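Local coordinates for acyl-coenzyme A oxidase 1 (Yarrowia lipolytica, PDB 5Y9D), which oxidises 2,3-saturated acyl-CoAs to (2E)-enoyl-CoAs with FAD as cofactor, passing the electrons to oxygen and making hydrogen peroxide in peroxisomal beta-oxidation, at residues F26-V31 with V336-G341; R45-F50 with D586-H591; L239-V242 with L247-G250; G609-L612 with I616-P619. All blocks are in the same frame, centred on the assembly; numbering follows the deposited sequence.

Contact 1 (F26-V31 with V336-G341); sequences FTDPPV and VRRQFG. With FAD (flavin-adenine dinucleotide), chain D.
Asp28 OD2 is gripped by two nitrogens of Arg338 in a side-on salt bridge, NE and NH2 each lying 3.1 Å from this one oxygen. The oxygen sits only 3° out of the guanidinium plane, at its edge, whereas carboxylate and guanidinium planes are 43° apart. NH2 uses the syn lone pair of OD2, while NE arrives on the anti side, out of the carboxylate plane. A water adds a third donor to Asp28 OD2 at 2.9 Å and gives its other hydrogen to Val336 O at 2.8 Å, so the carboxylate also holds the backbone just before the arginines. A chi1 of -157° swings the Asp28 carboxylate away from its own N and across to Arg338, and its OD1 bonds to Thr23; Arg338 has further partners in Glu32 and the carbonyl of Glu348. Next to this polar group, Pro29 CB packs on Val336 CB at 3.8 Å. Arg337 leaves the backbone on the other side, away from 26-31, and binds FAD: its NE is 2.8 Å and its NH2 2.9 Å from pyrophosphate oxygen O1A. Two consecutive arginines thus serve separate tasks, Arg337 holding the cofactor and Arg338 the start of helix 28-38. Their loop runs between helices 306-334 and 355-391; helix 665-676 touches Pro29 and Val336, and the second subunit packs against Arg337, Gln339 and Phe340.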
loop_
_atom_site.group_PDB
_atom_site.type_symbol
_atom_site.label_atom_id
_atom_site.label_comp_id
_atom_site.label_asym_id
_atom_site.label_seq_id
_atom_site.Cartn_x
_atom_site.Cartn_y
_atom_site.Cartn_z
ATOM N N PHE A 26 -0.341 -29.814 -9.646
ATOM C CA PHE A 26 0.928 -29.729 -8.945
ATOM C C PHE A 26 2.125 -29.787 -9.890
ATOM O O PHE A 26 3.069 -29.036 -9.716
ATOM C CB PHE A 26 1.023 -30.851 -7.917
ATOM C CG PHE A 26 2.145 -30.683 -6.942
ATOM C CD1 PHE A 26 2.126 -29.636 -6.019
ATOM C CD2 PHE A 26 3.227 -31.567 -6.950
ATOM C CE1 PHE A 26 3.163 -29.475 -5.123
ATOM C CE2 PHE A 26 4.264 -31.412 -6.055
ATOM C CZ PHE A 26 4.230 -30.364 -5.137
ATOM N N THR A 27 2.055 -30.637 -10.912
ATOM C CA THR A 27 3.190 -30.907 -11.783
ATOM C C THR A 27 3.168 -30.109 -13.081
ATOM O O THR A 27 4.116 -30.121 -13.849
ATOM C CB THR A 27 3.244 -32.423 -12.134
ATOM O OG1 THR A 27 2.021 -32.823 -12.796
ATOM C CG2 THR A 27 3.460 -33.269 -10.837
ATOM N N ASP A 28 2.077 -29.412 -13.339
ATOM C CA ASP A 28 1.937 -28.641 -14.562
ATOM C C ASP A 28 2.834 -27.409 -14.677
ATOM O O ASP A 28 3.317 -27.123 -15.756
ATOM C CB ASP A 28 0.479 -28.216 -14.734
ATOM C CG ASP A 28 0.141 -27.912 -16.167
ATOM O OD1 ASP A 28 0.325 -28.797 -17.035
ATOM O OD2 ASP A 28 -0.287 -26.776 -16.421
ATOM N N PRO A 29 3.051 -26.665 -13.575
ATOM C CA PRO A 29 3.724 -25.379 -13.758
ATOM C C PRO A 29 5.079 -25.385 -14.458
ATOM O O PRO A 29 5.345 -24.514 -15.292
ATOM C CB PRO A 29 3.849 -24.860 -12.337
ATOM C CG PRO A 29 2.647 -25.410 -11.635
ATOM C CD PRO A 29 2.475 -26.792 -12.219
ATOM N N PRO A 30 5.941 -26.353 -14.152
ATOM C CA PRO A 30 7.249 -26.217 -14.804
ATOM C C PRO A 30 7.185 -26.584 -16.268
ATOM O O PRO A 30 7.982 -26.088 -17.092
ATOM C CB PRO A 30 8.153 -27.165 -14.027
ATOM C CG PRO A 30 7.230 -28.118 -13.364
ATOM C CD PRO A 30 5.934 -27.398 -13.120
ATOM N N VAL A 31 6.221 -27.428 -16.597
ATOM C CA VAL A 31 6.019 -27.795 -17.987
ATOM C C VAL A 31 5.530 -26.568 -18.721
ATOM O O VAL A 31 6.045 -26.245 -19.783
ATOM C CB VAL A 31 5.063 -29.010 -18.126
ATOM C CG1 VAL A 31 4.731 -29.271 -19.582
ATOM C CG2 VAL A 31 5.697 -30.244 -17.471
ATOM N N VAL A 336 1.731 -19.544 -14.824
ATOM C CA VAL A 336 1.511 -20.922 -14.393
ATOM C C VAL A 336 0.198 -21.144 -13.634
ATOM O O VAL A 336 -0.351 -22.221 -13.668
ATOM C CB VAL A 336 2.710 -21.477 -13.593
ATOM C CG1 VAL A 336 3.906 -21.647 -14.510
ATOM C CG2 VAL A 336 3.060 -20.613 -12.384
ATOM N N ARG A 337 -0.322 -20.109 -12.990
ATOM C CA ARG A 337 -1.560 -20.228 -12.238
ATOM C C ARG A 337 -2.747 -20.340 -13.194
ATOM O O ARG A 337 -2.800 -19.643 -14.221
ATOM C CB ARG A 337 -1.686 -19.023 -11.309
ATOM C CG ARG A 337 -2.943 -18.962 -10.523
ATOM C CD ARG A 337 -3.144 -20.179 -9.676
ATOM N NE ARG A 337 -4.175 -19.905 -8.685
ATOM C CZ ARG A 337 -4.332 -20.599 -7.573
ATOM N NH1 ARG A 337 -3.530 -21.599 -7.313
ATOM N NH2 ARG A 337 -5.281 -20.262 -6.706
ATOM N N ARG A 338 -3.644 -21.263 -12.894
ATOM C CA ARG A 338 -4.846 -21.431 -13.670
ATOM C C ARG A 338 -6.066 -21.268 -12.783
ATOM O O ARG A 338 -6.163 -21.865 -11.741
ATOM C CB ARG A 338 -4.876 -22.801 -14.340
ATOM C CG ARG A 338 -3.774 -23.092 -15.340
ATOM C CD ARG A 338 -3.830 -24.562 -15.700
ATOM N NE ARG A 338 -2.786 -25.020 -16.597
ATOM C CZ ARG A 338 -2.779 -24.800 -17.898
ATOM N NH1 ARG A 338 -3.742 -24.106 -18.455
ATOM N NH2 ARG A 338 -1.803 -25.258 -18.640
ATOM N N GLN A 339 -6.989 -20.421 -13.190
ATOM C CA GLN A 339 -8.277 -20.340 -12.537
ATOM C C GLN A 339 -9.386 -20.139 -13.559
ATOM O O GLN A 339 -9.333 -19.204 -14.329
ATOM C CB GLN A 339 -8.259 -19.238 -11.480
ATOM C CG GLN A 339 -9.076 -19.531 -10.246
ATOM C CD GLN A 339 -8.533 -20.628 -9.366
ATOM O OE1 GLN A 339 -7.595 -21.317 -9.702
ATOM N NE2 GLN A 339 -9.148 -20.796 -8.233
ATOM N N PHE A 340 -10.374 -21.039 -13.582
ATOM C CA PHE A 340 -11.642 -20.907 -14.334
ATOM C C PHE A 340 -11.748 -21.343 -15.796
ATOM O O PHE A 340 -12.806 -21.266 -16.374
ATOM C CB PHE A 340 -12.166 -19.477 -14.253
ATOM C CG PHE A 340 -12.653 -19.087 -12.904
ATOM C CD1 PHE A 340 -13.825 -19.592 -12.416
ATOM C CD2 PHE A 340 -11.934 -18.211 -12.132
ATOM C CE1 PHE A 340 -14.269 -19.237 -11.176
ATOM C CE2 PHE A 340 -12.370 -17.854 -10.891
ATOM C CZ PHE A 340 -13.542 -18.370 -10.414
ATOM N N GLY A 341 -10.687 -21.828 -16.393
ATOM C CA GLY A 341 -10.688 -22.133 -17.815
ATOM C C GLY A 341 -11.324 -23.404 -18.374
ATOM O O GLY A 341 -11.802 -24.242 -17.640
HETATM P PA FAD D . -7.064 -16.968 -7.592
HETATM O O1A FAD D . -6.155 -17.962 -8.192
HETATM O O2A FAD D . -8.513 -17.161 -7.619
HETATM O O5B FAD D . -6.712 -15.610 -8.289
HETATM C C5B FAD D . -5.406 -15.332 -8.747
HETATM C C4B FAD D . -5.388 -14.011 -9.485
HETATM O O4B FAD D . -5.875 -14.194 -10.807
HETATM C C3B FAD D . -6.277 -12.992 -8.806
HETATM O O3B FAD D . -5.601 -11.750 -8.757
HETATM C C2B FAD D . -7.492 -12.890 -9.692
HETATM O O2B FAD D . -7.965 -11.559 -9.825
HETATM C C1B FAD D . -7.032 -13.405 -11.033
HETATM N N9A FAD D . -8.150 -14.160 -11.626
HETATM C C8A FAD D . -8.686 -15.287 -11.165
HETATM N N7A FAD D . -9.702 -15.682 -11.947
HETATM C C5A FAD D . -9.838 -14.785 -12.927
HETATM C C6A FAD D . -10.716 -14.578 -14.099
HETATM N N6A FAD D . -11.689 -15.442 -14.400
HETATM N N1A FAD D . -10.519 -13.503 -14.865
HETATM C C2A FAD D . -9.559 -12.635 -14.589
HETATM N N3A FAD D . -8.735 -12.759 -13.557
HETATM C C4A FAD D . -8.814 -13.785 -12.703
HETATM N N1 FAD D . -10.032 -20.042 2.576
HETATM C C2 FAD D . -10.801 -20.850 3.300
HETATM O O2 FAD D . -11.471 -21.691 2.717
HETATM N N3 FAD D . -10.867 -20.793 4.615
HETATM C C4 FAD D . -10.176 -19.911 5.298
HETATM O O4 FAD D . -10.264 -19.889 6.516
HETATM C C4X FAD D . -9.305 -18.975 4.587
HETATM N N5 FAD D . -8.583 -18.057 5.224
HETATM C C5X FAD D . -7.799 -17.226 4.539
HETATM C C6 FAD D . -7.059 -16.307 5.234
HETATM C C7 FAD D . -6.245 -15.444 4.561
HETATM C C7M FAD D . -5.448 -14.437 5.326
HETATM C C8 FAD D . -6.165 -15.510 3.091
HETATM C C8M FAD D . -5.268 -14.560 2.363
HETATM C C9 FAD D . -6.910 -16.429 2.385
HETATM C C9A FAD D . -7.722 -17.297 3.068
HETATM N N10 FAD D . -8.485 -18.241 2.383
HETATM C C10 FAD D . -9.276 -19.099 3.135
HETATM C "C1'" FAD D . -8.431 -18.360 0.933
HETATM C "C2'" FAD D . -8.948 -17.133 0.228
HETATM O "O2'" FAD D . -10.349 -17.264 0.182
HETATM C "C3'" FAD D . -8.404 -17.097 -1.184
HETATM O "O3'" FAD D . -7.188 -16.382 -1.158
HETATM C "C4'" FAD D . -9.334 -16.423 -2.180
HETATM O "O4'" FAD D . -10.679 -16.821 -1.944
HETATM C "C5'" FAD D . -9.011 -16.827 -3.598
HETATM O "O5'" FAD D . -7.657 -16.560 -3.873
HETATM P P FAD D . -6.857 -17.495 -4.821
HETATM O O1P FAD D . -5.562 -17.728 -4.203
HETATM O O2P FAD D . -7.713 -18.624 -5.176
HETATM O O3P FAD D . -6.621 -16.622 -6.106
HETATM O O HOH W 1 0.182 -24.885 -14.267
#

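Contact 2 (R45-F50 with D586-H591); sequences RDVTNF and DDIKPH
Phe50 meets Ile588 through neither face nor edge of its ring: the touching atom is CB, 4.2 Å from Ile588 CD1, while the Phe50 side chain packs on Met373 of helix 355-391 and on Ala584. The other flat group involved is the peptide carbonyl of Asp46, whose O lies 3.7 Å from Ile588 CD1 and also accepts the helical bond from Phe50 N. From 586-591, Ile588 alone carries the contact, with two branches. CD1 reaches the Asp46 carbonyl and Phe50 CB, because chi1 of 61° sets CG1 between the backbone N and the carbonyl carbon; CG2 goes to Val47 CG2 at 3.9 Å and to Asp46 CB at 4.0 Å. Cut back to an alanine, this position would probably leave a gap against Asp46, Val47 and Phe50, since both touching branches would be gone. The Asp46 and Asp587 carboxylates stay apart, OD2 to OD1 5.7 Å, and like charge may disfavour a closer approach. The contact is apolar packing of one isoleucine, just ahead of helix 589-606, against one side of helix 44-52. It joins the N-terminal helical part of the acyl-CoA oxidase fold to its C-terminal helical domain.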
loop_
_atom_site.group_PDB
_atom_site.type_symbol
_atom_site.label_atom_id
_atom_site.label_comp_id
_atom_site.label_asym_id
_atom_site.label_seq_id
_atom_site.Cartn_x
_atom_site.Cartn_y
_atom_site.Cartn_z
ATOM N N ARG A 45 20.020 -12.016 -22.958
ATOM C CA ARG A 45 21.120 -11.167 -22.529
ATOM C C ARG A 45 21.253 -9.909 -23.364
ATOM O O ARG A 45 21.874 -8.956 -22.908
ATOM C CB ARG A 45 22.416 -11.945 -22.548
ATOM C CG ARG A 45 23.501 -11.329 -21.718
ATOM C CD ARG A 45 24.788 -12.088 -21.919
ATOM N NE ARG A 45 25.885 -11.561 -21.099
ATOM C CZ ARG A 45 26.036 -11.771 -19.785
ATOM N NH1 ARG A 45 25.127 -12.439 -19.070
ATOM N NH2 ARG A 45 27.089 -11.278 -19.172
ATOM N N ASP A 46 20.695 -9.873 -24.580
ATOM C CA ASP A 46 20.739 -8.633 -25.341
ATOM C C ASP A 46 19.827 -7.580 -24.650
ATOM O O ASP A 46 20.211 -6.421 -24.521
ATOM C CB ASP A 46 20.352 -8.832 -26.814
ATOM C CG ASP A 46 21.408 -9.596 -27.639
ATOM O OD1 ASP A 46 22.620 -9.579 -27.337
ATOM O OD2 ASP A 46 21.009 -10.201 -28.647
ATOM N N VAL A 47 18.635 -7.976 -24.204
ATOM C CA VAL A 47 17.768 -7.062 -23.445
ATOM C C VAL A 47 18.407 -6.678 -22.100
ATOM O O VAL A 47 18.344 -5.526 -21.707
ATOM C CB VAL A 47 16.357 -7.626 -23.172
ATOM C CG1 VAL A 47 15.474 -6.547 -22.565
ATOM C CG2 VAL A 47 15.721 -8.124 -24.454
ATOM N N THR A 48 19.020 -7.646 -21.417
ATOM C CA THR A 48 19.715 -7.400 -20.146
ATOM C C THR A 48 20.820 -6.338 -20.349
ATOM O O THR A 48 20.939 -5.408 -19.571
ATOM C CB THR A 48 20.281 -8.726 -19.546
ATOM O OG1 THR A 48 19.230 -9.703 -19.424
ATOM C CG2 THR A 48 20.844 -8.499 -18.171
ATOM N N ASN A 49 21.565 -6.462 -21.439
ATOM C CA ASN A 49 22.602 -5.494 -21.844
ATOM C C ASN A 49 22.039 -4.133 -22.196
ATOM O O ASN A 49 22.600 -3.111 -21.844
ATOM C CB ASN A 49 23.405 -6.061 -23.011
ATOM C CG ASN A 49 24.289 -7.208 -22.576
ATOM O OD1 ASN A 49 24.554 -7.394 -21.368
ATOM N ND2 ASN A 49 24.763 -7.991 -23.541
ATOM N N PHE A 50 20.897 -4.122 -22.849
ATOM C CA PHE A 50 20.210 -2.882 -23.095
ATOM C C PHE A 50 19.808 -2.184 -21.798
ATOM O O PHE A 50 19.915 -0.971 -21.689
ATOM C CB PHE A 50 18.972 -3.160 -23.921
ATOM C CG PHE A 50 18.043 -2.019 -23.998
ATOM C CD1 PHE A 50 18.206 -1.057 -24.967
ATOM C CD2 PHE A 50 16.996 -1.908 -23.100
ATOM C CE1 PHE A 50 17.328 0.010 -25.050
ATOM C CE2 PHE A 50 16.131 -0.830 -23.158
ATOM C CZ PHE A 50 16.292 0.126 -24.142
ATOM N N ASP A 586 19.109 -4.063 -33.075
ATOM C CA ASP A 586 17.911 -4.104 -33.911
ATOM C C ASP A 586 16.981 -5.276 -33.593
ATOM O O ASP A 586 15.747 -5.129 -33.553
ATOM C CB ASP A 586 18.336 -4.117 -35.380
ATOM C CG ASP A 586 19.092 -2.824 -35.783
ATOM O OD1 ASP A 586 18.584 -1.686 -35.468
ATOM O OD2 ASP A 586 20.185 -2.970 -36.405
ATOM N N ASP A 587 17.566 -6.427 -33.301
ATOM C CA ASP A 587 16.780 -7.620 -33.074
ATOM C C ASP A 587 15.783 -7.448 -31.902
ATOM O O ASP A 587 14.708 -8.040 -31.910
ATOM C CB ASP A 587 17.721 -8.814 -32.889
ATOM C CG ASP A 587 18.960 -8.724 -33.804
ATOM O OD1 ASP A 587 19.779 -7.785 -33.609
ATOM O OD2 ASP A 587 19.096 -9.560 -34.736
ATOM N N ILE A 588 16.132 -6.612 -30.921
ATOM C CA ILE A 588 15.285 -6.401 -29.737
ATOM C C ILE A 588 14.429 -5.172 -29.880
ATOM O O ILE A 588 13.386 -5.043 -29.214
ATOM C CB ILE A 588 16.097 -6.345 -28.418
ATOM C CG1 ILE A 588 17.100 -5.195 -28.426
ATOM C CG2 ILE A 588 16.831 -7.659 -28.201
ATOM C CD1 ILE A 588 18.217 -5.306 -27.405
ATOM N N LYS A 589 14.811 -4.286 -30.784
ATOM C CA LYS A 589 14.114 -2.988 -30.895
ATOM C C LYS A 589 12.578 -3.092 -30.980
ATOM O O LYS A 589 11.877 -2.328 -30.298
ATOM C CB LYS A 589 14.655 -2.155 -32.054
ATOM C CG LYS A 589 14.671 -0.673 -31.765
ATOM C CD LYS A 589 14.594 0.176 -33.025
ATOM C CE LYS A 589 15.966 0.516 -33.591
ATOM N NZ LYS A 589 15.898 1.819 -34.320
ATOM N N PRO A 590 12.045 -4.046 -31.764
ATOM C CA PRO A 590 10.578 -4.076 -31.922
ATOM C C PRO A 590 9.807 -4.501 -30.684
ATOM O O PRO A 590 8.705 -4.017 -30.465
ATOM C CB PRO A 590 10.350 -5.071 -33.066
ATOM C CG PRO A 590 11.662 -5.124 -33.766
ATOM C CD PRO A 590 12.697 -4.981 -32.686
ATOM N N HIS A 591 10.387 -5.383 -29.876
ATOM C CA HIS A 591 9.767 -5.780 -28.604
ATOM C C HIS A 591 9.855 -4.652 -27.595
ATOM O O HIS A 591 8.892 -4.380 -26.868
ATOM C CB HIS A 591 10.416 -7.033 -28.036
ATOM C CG HIS A 591 10.491 -8.165 -29.009
ATOM N ND1 HIS A 591 11.675 -8.548 -29.612
ATOM C CD2 HIS A 591 9.530 -8.979 -29.504
ATOM C CE1 HIS A 591 11.437 -9.548 -30.441
ATOM N NE2 HIS A 591 10.144 -9.833 -30.390
#

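Contact 3 (L239-V242 with L247-G250); sequences LRNV and LKVG
Arg240 and Leu247 face each other as an isolated beta bridge, their CA atoms 4.3 Å apart, in the loop that links strands 228-238 and 251-255 of the acyl-CoA dehydrogenase-like middle domain. Both side chains leave the bridge pointing away from the opposite segment, yet they come together beyond it: the Leu247 end turns back and its CD2 lies over one face of the Arg240 guanidinium, 4.3 Å from Arg240 CG. The leucine methyl thus covers the flat group without competing for its N-H groups, which bond to backbone carbonyls: NH1 to Ser214 O and Ala210 O, NH2 to Pro682 O of the second subunit. Pro682 of that subunit also packs on Leu247, so the pair belongs to the dimer interface.

Lys248 takes another course. Its chain, bent at chi2 (-133°) and again at chi4, runs along the backbone of 239-242, with CG 3.6 Å from Leu239 O and CE 3.5 Å from Arg240 O. The Asn241 and Lys248 side chains cross obliquely at the far end of this run. Shortening the lysine to an alanine would probably uncover the Leu239 and Arg240 carbonyls, since CG and CE, which lie against them, would be gone. Leu239, pointing away, packs on Val251 and Cys165. The bridge itself is fastened at one atom, Leu239 O, which accepts Lys248 N at 3.0 Å with an N-H...O angle of 169° and is approached by Leu247 CA at 3.6 Å in a CA-H...O contact.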
loop_
_atom_site.group_PDB
_atom_site.type_symbol
_atom_site.label_atom_id
_atom_site.label_comp_id
_atom_site.label_asym_id
_atom_site.label_seq_id
_atom_site.Cartn_x
_atom_site.Cartn_y
_atom_site.Cartn_z
ATOM N N LEU A 239 28.846 11.288 19.632
ATOM C CA LEU A 239 27.696 10.854 20.412
ATOM C C LEU A 239 28.097 9.956 21.548
ATOM O O LEU A 239 27.517 10.036 22.590
ATOM C CB LEU A 239 26.712 10.097 19.547
ATOM C CG LEU A 239 26.057 10.834 18.404
ATOM C CD1 LEU A 239 25.208 9.795 17.651
ATOM C CD2 LEU A 239 25.245 12.062 18.862
ATOM N N ARG A 240 29.015 9.046 21.300
ATOM C CA ARG A 240 29.389 8.036 22.289
ATOM C C ARG A 240 30.904 8.003 22.562
ATOM O O ARG A 240 31.718 8.369 21.686
ATOM C CB ARG A 240 29.007 6.651 21.793
ATOM C CG ARG A 240 27.535 6.410 21.576
ATOM C CD ARG A 240 27.273 4.976 21.104
ATOM N NE ARG A 240 25.932 4.558 21.467
ATOM C CZ ARG A 240 24.839 4.870 20.788
ATOM N NH1 ARG A 240 24.909 5.584 19.667
ATOM N NH2 ARG A 240 23.646 4.443 21.220
ATOM N N ASN A 241 31.262 7.546 23.762
ATOM C CA ASN A 241 32.642 7.194 24.073
ATOM C C ASN A 241 32.906 5.878 23.343
ATOM O O ASN A 241 32.201 4.898 23.549
ATOM C CB ASN A 241 32.888 7.061 25.589
ATOM C CG ASN A 241 32.467 8.303 26.373
ATOM O OD1 ASN A 241 31.502 8.257 27.146
ATOM N ND2 ASN A 241 33.150 9.426 26.142
ATOM N N VAL A 242 33.904 5.878 22.475
ATOM C CA VAL A 242 34.106 4.787 21.520
ATOM C C VAL A 242 34.546 3.463 22.157
ATOM O O VAL A 242 34.304 2.396 21.608
ATOM C CB VAL A 242 35.155 5.198 20.443
ATOM C CG1 VAL A 242 35.128 4.225 19.275
ATOM C CG2 VAL A 242 34.876 6.617 19.924
ATOM N N LEU A 247 27.198 7.085 26.177
ATOM C CA LEU A 247 26.839 8.427 25.709
ATOM C C LEU A 247 27.756 9.477 26.318
ATOM O O LEU A 247 28.020 9.452 27.513
ATOM C CB LEU A 247 25.376 8.763 26.068
ATOM C CG LEU A 247 24.338 7.834 25.449
ATOM C CD1 LEU A 247 22.946 8.057 26.019
ATOM C CD2 LEU A 247 24.325 8.003 23.945
ATOM N N LYS A 248 28.242 10.387 25.488
ATOM C CA LYS A 248 28.938 11.550 25.984
ATOM C C LYS A 248 28.018 12.419 26.829
ATOM O O LYS A 248 26.774 12.339 26.753
ATOM C CB LYS A 248 29.502 12.363 24.840
ATOM C CG LYS A 248 30.494 11.554 24.019
ATOM C CD LYS A 248 31.785 12.314 23.742
ATOM C CE LYS A 248 32.749 11.392 23.011
ATOM N NZ LYS A 248 34.076 11.218 23.684
ATOM N N VAL A 249 28.651 13.242 27.646
ATOM C CA VAL A 249 27.943 14.153 28.540
ATOM C C VAL A 249 27.073 15.157 27.756
ATOM O O VAL A 249 27.530 15.760 26.766
ATOM C CB VAL A 249 28.917 14.876 29.490
ATOM C CG1 VAL A 249 29.745 15.923 28.735
ATOM C CG2 VAL A 249 28.150 15.513 30.653
ATOM N N GLY A 250 25.809 15.278 28.186
ATOM C CA GLY A 250 24.801 16.107 27.512
ATOM C C GLY A 250 24.083 15.463 26.326
ATOM O O GLY A 250 23.162 16.032 25.799
#

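Contact 4 (G609-L612 with I616-P619); sequences GIFL and ILTP
Phe611 O accepts two backbone N-H groups from the segment that follows its helix. Ile616 N is the stronger donor, 3.0 Å from Phe611 O and nearly in line with the carbonyl (C=O...N angle 173°), whereas Leu617 N at 3.4 Å makes a weak bond to the same oxygen. The first joins residues five apart and the second residues six apart, both longer spans than the four of an alpha-helical bond, as suits a chain leaving the end of helix 608-613. Around this oxygen the side chains close in. Ile616 CG2 approaches the Phe611 ring at its edge, near the ring plane, 3.9 Å from CD1. Leu617, with CG anti to its carbonyl carbon (chi1 -60°), lays CD1 against Phe611 CB at 3.8 Å. Leu612 starts away from the loop, but its end returns: CD1 rests 3.8 Å from Leu617 CB, the two leucines crossing at about a right angle, and CG lies 4.4 Å from Pro619 CD. Farther out, Phe526 meets the Phe611 ring edge to face, Ile604 of helix 589-606 touches both Phe611 and Leu617, and Leu612 packs on Gly609 of the second subunit. Thr618 then N-caps helix 619-637 with its side chain, while its own N bonds to Asp621 OD2. The chemistry divides accordingly: backbone bonds to one carbonyl, one sound and one weak, probably fix the turn between two helices, and aliphatic and aromatic packing covers it.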
loop_
_atom_site.group_PDB
_atom_site.type_symbol
_atom_site.label_atom_id
_atom_site.label_comp_id
_atom_site.label_asym_id
_atom_site.label_seq_id
_atom_site.Cartn_x
_atom_site.Cartn_y
_atom_site.Cartn_z
ATOM N N GLY A 609 -8.720 12.590 -18.784
ATOM C CA GLY A 609 -9.215 13.927 -18.506
ATOM C C GLY A 609 -8.285 14.973 -19.071
ATOM O O GLY A 609 -8.724 15.879 -19.781
ATOM N N ILE A 610 -6.992 14.820 -18.794
ATOM C CA ILE A 610 -6.008 15.857 -19.113
ATOM C C ILE A 610 -5.863 16.091 -20.614
ATOM O O ILE A 610 -5.629 17.213 -21.029
ATOM C CB ILE A 610 -4.628 15.546 -18.483
ATOM C CG1 ILE A 610 -4.689 15.752 -16.967
ATOM C CG2 ILE A 610 -3.533 16.440 -19.064
ATOM C CD1 ILE A 610 -3.835 14.795 -16.151
ATOM N N PHE A 611 -5.991 15.042 -21.419
ATOM C CA PHE A 611 -5.793 15.160 -22.872
ATOM C C PHE A 611 -7.059 15.638 -23.608
ATOM O O PHE A 611 -6.957 16.168 -24.709
ATOM C CB PHE A 611 -5.287 13.832 -23.463
ATOM C CG PHE A 611 -3.893 13.481 -23.038
ATOM C CD1 PHE A 611 -2.791 13.921 -23.773
ATOM C CD2 PHE A 611 -3.671 12.728 -21.896
ATOM C CE1 PHE A 611 -1.489 13.623 -23.372
ATOM C CE2 PHE A 611 -2.372 12.418 -21.493
ATOM C CZ PHE A 611 -1.280 12.875 -22.228
ATOM N N LEU A 612 -8.236 15.436 -23.005
ATOM C CA LEU A 612 -9.501 15.969 -23.543
ATOM C C LEU A 612 -9.748 17.381 -23.044
ATOM O O LEU A 612 -10.415 18.179 -23.712
ATOM C CB LEU A 612 -10.691 15.099 -23.124
ATOM C CG LEU A 612 -11.134 13.946 -24.035
ATOM C CD1 LEU A 612 -9.962 13.202 -24.638
ATOM C CD2 LEU A 612 -12.033 12.983 -23.267
ATOM N N ILE A 616 -6.453 17.636 -27.219
ATOM C CA ILE A 616 -5.351 16.896 -27.852
ATOM C C ILE A 616 -5.911 15.653 -28.554
ATOM O O ILE A 616 -5.498 15.298 -29.662
ATOM C CB ILE A 616 -4.294 16.489 -26.796
ATOM C CG1 ILE A 616 -3.514 17.737 -26.317
ATOM C CG2 ILE A 616 -3.347 15.417 -27.334
ATOM C CD1 ILE A 616 -3.024 17.677 -24.881
ATOM N N LEU A 617 -6.842 15.001 -27.866
ATOM C CA LEU A 617 -7.563 13.848 -28.358
ATOM C C LEU A 617 -9.041 14.189 -28.370
ATOM O O LEU A 617 -9.479 15.070 -27.646
ATOM C CB LEU A 617 -7.364 12.682 -27.402
ATOM C CG LEU A 617 -5.921 12.221 -27.204
ATOM C CD1 LEU A 617 -5.868 11.173 -26.098
ATOM C CD2 LEU A 617 -5.326 11.695 -28.509
ATOM N N THR A 618 -9.807 13.466 -29.171
ATOM C CA THR A 618 -11.266 13.551 -29.119
ATOM C C THR A 618 -11.798 12.387 -28.301
ATOM O O THR A 618 -11.112 11.381 -28.152
ATOM C CB THR A 618 -11.880 13.458 -30.530
ATOM O OG1 THR A 618 -11.775 12.118 -31.018
ATOM C CG2 THR A 618 -11.155 14.364 -31.476
ATOM N N PRO A 619 -13.033 12.509 -27.777
ATOM C CA PRO A 619 -13.726 11.352 -27.192
ATOM C C PRO A 619 -13.604 10.060 -28.005
ATOM O O PRO A 619 -13.231 9.030 -27.458
ATOM C CB PRO A 619 -15.172 11.831 -27.127
ATOM C CG PRO A 619 -15.038 13.297 -26.833
ATOM C CD PRO A 619 -13.777 13.762 -27.534
#

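In the fold
From the N terminus, helix 28-38 opens contact 1, which closes about 305 residues later on the FAD-binding loop at 336-341. Before that happens, helix 44-52 has opened contact 2, which closes only at 586-591, so contacts 1 and 2 cross; their centres are 29 Å apart. Contact 3, a short closure within the middle domain, is nested inside both loops and lies on the opposite side of the chain's centre from each. Contact 4 follows in series, joining helix 608-613 to the start of helix 619-637. Contacts 1 and 2 thus tie N-terminal helices to the later helical domains, and contacts 1, 3 and 4 all touch the second subunit.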